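Local coordinates for protein carbohydrate kinase, pfkB family (Enterococcus faecalis, PDB 3KTN) that probably phosphorylates a sugar acid such as 2-keto-3-deoxygluconate, as a magnesium-binding kinase of the PfkB (ribokinase-like) family, at residues 19-22 / 23-27; 136-139 / 140-143. All coordinates share one frame; numbering follows the deposited sequence.

Contact 1 (19-22 / 23-27) and contact 2 (136-139 / 140-143) are two separate local turns beside different sheets of a PfkB-family kinase. Contact 1 lies in the loop joining strands 12-16 and 28-34 of the small sheet and borders other subunits; contact 2 follows strand 132-135 of the large sheet and stays within its own chain. Their centres are 31 Å apart and their nearest atoms about 20 Å, so they do not touch. The side chain of Tyr-20 in contact 1 is about 13 Å from the bound magnesium ion, whereas the side chain of Ile-138 in contact 2 is about 4 Å from a bound sulfate, probably from the crystallisation liquor.

Contact 1: residues 19-22 / 23-27; sequences EYLM and LEQTE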
loop_
_atom_site.group_PDB
_atom_site.type_symbol
_atom_site.label_atom_id
_atom_site.label_comp_id
_atom_site.label_asym_id
_atom_site.label_seq_id
_atom_site.Cartn_x
_atom_site.Cartn_y
_atom_site.Cartn_z
ATOM N N GLU A 19 -9.244 -3.400 3.498
ATOM C CA GLU A 19 -9.917 -3.240 4.783
ATOM C C GLU A 19 -11.442 -3.282 4.614
ATOM O O GLU A 19 -11.958 -4.246 4.045
ATOM C CB GLU A 19 -9.427 -1.939 5.444
ATOM C CG GLU A 19 -7.878 -1.947 5.642
ATOM C CD GLU A 19 -7.317 -0.669 6.280
ATOM O OE1 GLU A 19 -6.239 -0.206 5.854
ATOM O OE2 GLU A 19 -7.928 -0.134 7.220
ATOM N N TYR A 20 -12.157 -2.268 5.102
ATOM C CA TYR A 20 -13.621 -2.222 4.976
ATOM C C TYR A 20 -14.016 -0.972 4.196
ATOM O O TYR A 20 -15.119 -0.447 4.356
ATOM C CB TYR A 20 -14.279 -2.178 6.361
ATOM C CG TYR A 20 -13.852 -3.304 7.276
ATOM C CD1 TYR A 20 -14.451 -4.564 7.199
ATOM C CD2 TYR A 20 -12.826 -3.114 8.205
ATOM C CE1 TYR A 20 -14.036 -5.612 8.034
ATOM C CE2 TYR A 20 -12.402 -4.154 9.035
ATOM C CZ TYR A 20 -13.012 -5.392 8.944
ATOM O OH TYR A 20 -12.593 -6.410 9.757
ATOM N N LEU A 21 -13.104 -0.510 3.351
ATOM C CA LEU A 21 -13.320 0.692 2.553
ATOM C C LEU A 21 -14.322 0.519 1.410
ATOM O O LEU A 21 -14.530 -0.585 0.898
ATOM C CB LEU A 21 -11.976 1.188 1.999
ATOM C CG LEU A 21 -10.950 1.563 3.068
ATOM C CD1 LEU A 21 -9.589 1.801 2.422
ATOM C CD2 LEU A 21 -11.426 2.816 3.803
HETATM N N MSE A 22 -14.942 1.624 1.014
HETATM C CA MSE A 22 -15.920 1.602 -0.071
HETATM C C MSE A 22 -15.269 2.116 -1.344
HETATM O O MSE A 22 -14.211 2.751 -1.289
HETATM C CB MSE A 22 -17.124 2.483 0.285
HETATM C CG MSE A 22 -17.842 2.066 1.560
HETATM SE SE MSE A 22 -19.299 3.274 2.048
HETATM C CE MSE A 22 -18.314 4.493 3.151
ATOM N N LEU A 23 -15.898 1.836 -2.482
ATOM C CA LEU A 23 -15.394 2.290 -3.773
ATOM C C LEU A 23 -15.232 3.801 -3.808
ATOM O O LEU A 23 -14.268 4.303 -4.368
ATOM C CB LEU A 23 -16.329 1.855 -4.906
ATOM C CG LEU A 23 -16.197 0.382 -5.284
ATOM C CD1 LEU A 23 -17.294 -0.005 -6.267
ATOM C CD2 LEU A 23 -14.803 0.150 -5.872
ATOM N N GLU A 24 -16.171 4.523 -3.204
ATOM C CA GLU A 24 -16.099 5.978 -3.189
ATOM C C GLU A 24 -15.041 6.540 -2.238
ATOM O O GLU A 24 -14.814 7.744 -2.215
ATOM C CB GLU A 24 -17.474 6.581 -2.852
ATOM C CG GLU A 24 -18.380 6.732 -4.088
ATOM C CD GLU A 24 -19.759 7.329 -3.779
ATOM O OE1 GLU A 24 -19.823 8.413 -3.159
ATOM O OE2 GLU A 24 -20.779 6.718 -4.171
ATOM N N GLN A 25 -14.390 5.679 -1.459
ATOM C CA GLN A 25 -13.381 6.159 -0.520
ATOM C C GLN A 25 -11.947 5.990 -0.996
ATOM O O GLN A 25 -11.056 6.695 -0.528
ATOM C CB GLN A 25 -13.512 5.443 0.825
ATOM C CG GLN A 25 -14.765 5.755 1.609
ATOM C CD GLN A 25 -14.829 4.965 2.902
ATOM O OE1 GLN A 25 -15.067 3.759 2.894
ATOM N NE2 GLN A 25 -14.598 5.641 4.021
ATOM N N THR A 26 -11.710 5.066 -1.920
ATOM C CA THR A 26 -10.342 4.840 -2.368
ATOM C C THR A 26 -10.277 4.290 -3.774
ATOM O O THR A 26 -11.213 3.646 -4.242
ATOM C CB THR A 26 -9.609 3.846 -1.411
ATOM O OG1 THR A 26 -8.243 3.696 -1.816
ATOM C CG2 THR A 26 -10.275 2.483 -1.439
ATOM N N GLU A 27 -9.154 4.541 -4.439
ATOM C CA GLU A 27 -8.935 4.063 -5.799
ATOM C C GLU A 27 -8.215 2.717 -5.743
ATOM O O GLU A 27 -8.073 2.038 -6.760
ATOM C CB GLU A 27 -8.078 5.070 -6.593
ATOM C CG GLU A 27 -6.561 5.089 -6.247
ATOM C CD GLU A 27 -6.220 5.715 -4.882
ATOM O OE1 GLU A 27 -7.156 6.080 -4.126
ATOM O OE2 GLU A 27 -5.000 5.839 -4.570
HETATM O O HOH W 1 -15.475 2.201 5.237
#
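A type I turn from Met-22 to Gln-25, in the loop between strands 12-16 and 28-34, is tied at both ends by the same two residues. Gln-25 N donates to Met-22 O at 2.9 Å, coming from above the carbonyl plane. In return Met-22 N gives a 2.8 Å bond to Gln-25 OE1, in the plane of the amide and on a lone pair, with an N-H...O angle of 150°. The glutamine reaches back because CG lies beside its own backbone N (chi1 -67°) and the chain beyond is extended. A water that also donates to Tyr-20 O is a second donor to OE1, while NE2 bonds Gln-314 O of the second subunit; these bonds fix the rotation of the amide. Its two faces are covered from opposite sides: CE of Met-22, a selenomethionine bent at chi3 (-90°), stands over one at 3.5 Å from Gln-25 CD, and Leu-21 CD2 is 4.1 Å from the same CD on the other. Further along, Thr-26 CG2 meets Leu-21 CD1 at 4.0 Å. Beside the turn, Leu-23 packs on Pro-17 and on Phe-91 of strand 88-93, whose Glu-93 OE2 accepts a hydrogen bond from Leu-23 N. Leu-319 of the second subunit packs on Met-22 and Gln-25; the chain then enters strand 28-34.

Contact 2: residues 136-139 / 140-143; sequences CGIS and LSLT
Ile-138 O collects the main backbone bonds of this short helical turn. Leu-142 N meets Ile-138 O at 2.9 Å, almost straight down the carbonyl, with a C=O...N angle of 178°; Ser-141 N reaches Ile-138 O at 3.0 Å from above the carbonyl plane. One residue earlier, Gly-137 O accepts Leu-140 N at 3.1 Å, again from above the plane. The bonds thus mix three- and four-residue spacings.

Among the side-chain hydroxyls, Ser-139 OG donates to Cys-136 O at 2.9 Å, in the carbonyl plane and on a lone pair; with OG beside the backbone N (chi1 -50°), hydroxyl and Ser-139 N grip the same oxygen. Thr-143, at the N-cap of helix 144-159, caps a backbone N of that helix, and its OG1 also bonds Gly-114 O.

The apolar contact across the turn is between Ile-138 CG1 and Leu-142 CB, 4.4 Å apart. Ile-138, with CG1 anti to its backbone N, also brings CD1 into van der Waals touch with Ser-141 OG at 3.8 Å. Leu-140 instead packs into the fold, against Met-183, Tyr-187 and Ile-190 of helix 177-190.

Such a turn carries the chain from strand 132-135 into helix 144-159 in the beta-alpha-beta crossover to the parallel strand 163-167, part of the ribokinase-like fold.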
loop_
_atom_site.group_PDB
_atom_site.type_symbol
_atom_site.label_atom_id
_atom_site.label_comp_id
_atom_site.label_asym_id
_atom_site.label_seq_id
_atom_site.Cartn_x
_atom_site.Cartn_y
_atom_site.Cartn_z
ATOM N N CYS A 136 -20.783 -26.534 -12.572
ATOM C CA CYS A 136 -21.211 -25.350 -11.839
ATOM C C CYS A 136 -22.576 -24.867 -12.287
ATOM O O CYS A 136 -22.797 -24.606 -13.468
ATOM C CB CYS A 136 -20.182 -24.228 -12.002
ATOM S SG CYS A 136 -18.497 -24.691 -11.495
ATOM N N GLY A 137 -23.484 -24.740 -11.323
ATOM C CA GLY A 137 -24.829 -24.289 -11.620
ATOM C C GLY A 137 -24.889 -23.053 -12.492
ATOM O O GLY A 137 -25.858 -22.864 -13.230
ATOM N N ILE A 138 -23.867 -22.204 -12.411
ATOM C CA ILE A 138 -23.842 -20.984 -13.215
ATOM C C ILE A 138 -23.889 -21.309 -14.713
ATOM O O ILE A 138 -24.482 -20.570 -15.497
ATOM C CB ILE A 138 -22.583 -20.111 -12.891
ATOM C CG1 ILE A 138 -22.608 -18.822 -13.719
ATOM C CG2 ILE A 138 -21.305 -20.881 -13.170
ATOM C CD1 ILE A 138 -23.786 -17.910 -13.406
ATOM N N SER A 139 -23.272 -22.421 -15.100
ATOM C CA SER A 139 -23.256 -22.855 -16.498
ATOM C C SER A 139 -24.663 -22.943 -17.083
ATOM O O SER A 139 -24.879 -22.614 -18.249
ATOM C CB SER A 139 -22.609 -24.231 -16.624
ATOM O OG SER A 139 -21.369 -24.272 -15.953
ATOM N N LEU A 140 -25.615 -23.394 -16.272
ATOM C CA LEU A 140 -26.994 -23.540 -16.736
ATOM C C LEU A 140 -27.755 -22.244 -16.971
ATOM O O LEU A 140 -28.721 -22.228 -17.738
ATOM C CB LEU A 140 -27.797 -24.405 -15.761
ATOM C CG LEU A 140 -27.453 -25.890 -15.713
ATOM C CD1 LEU A 140 -28.400 -26.592 -14.753
ATOM C CD2 LEU A 140 -27.580 -26.491 -17.104
ATOM N N SER A 141 -27.329 -21.160 -16.329
ATOM C CA SER A 141 -28.030 -19.889 -16.471
ATOM C C SER A 141 -27.271 -18.777 -17.190
ATOM O O SER A 141 -27.885 -17.817 -17.656
ATOM C CB SER A 141 -28.447 -19.380 -15.090
ATOM O OG SER A 141 -27.310 -19.056 -14.303
ATOM N N LEU A 142 -25.949 -18.892 -17.286
ATOM C CA LEU A 142 -25.168 -17.838 -17.930
ATOM C C LEU A 142 -25.639 -17.566 -19.361
ATOM O O LEU A 142 -26.164 -16.490 -19.648
ATOM C CB LEU A 142 -23.675 -18.182 -17.899
ATOM C CG LEU A 142 -22.743 -17.008 -18.227
ATOM C CD1 LEU A 142 -23.084 -15.815 -17.337
ATOM C CD2 LEU A 142 -21.292 -17.426 -18.036
ATOM N N THR A 143 -25.447 -18.525 -20.260
ATOM C CA THR A 143 -25.902 -18.363 -21.641
ATOM C C THR A 143 -26.398 -19.700 -22.169
ATOM O O THR A 143 -26.126 -20.754 -21.587
ATOM C CB THR A 143 -24.774 -17.880 -22.593
ATOM O OG1 THR A 143 -23.774 -18.901 -22.705
ATOM C CG2 THR A 143 -24.149 -16.585 -22.087
#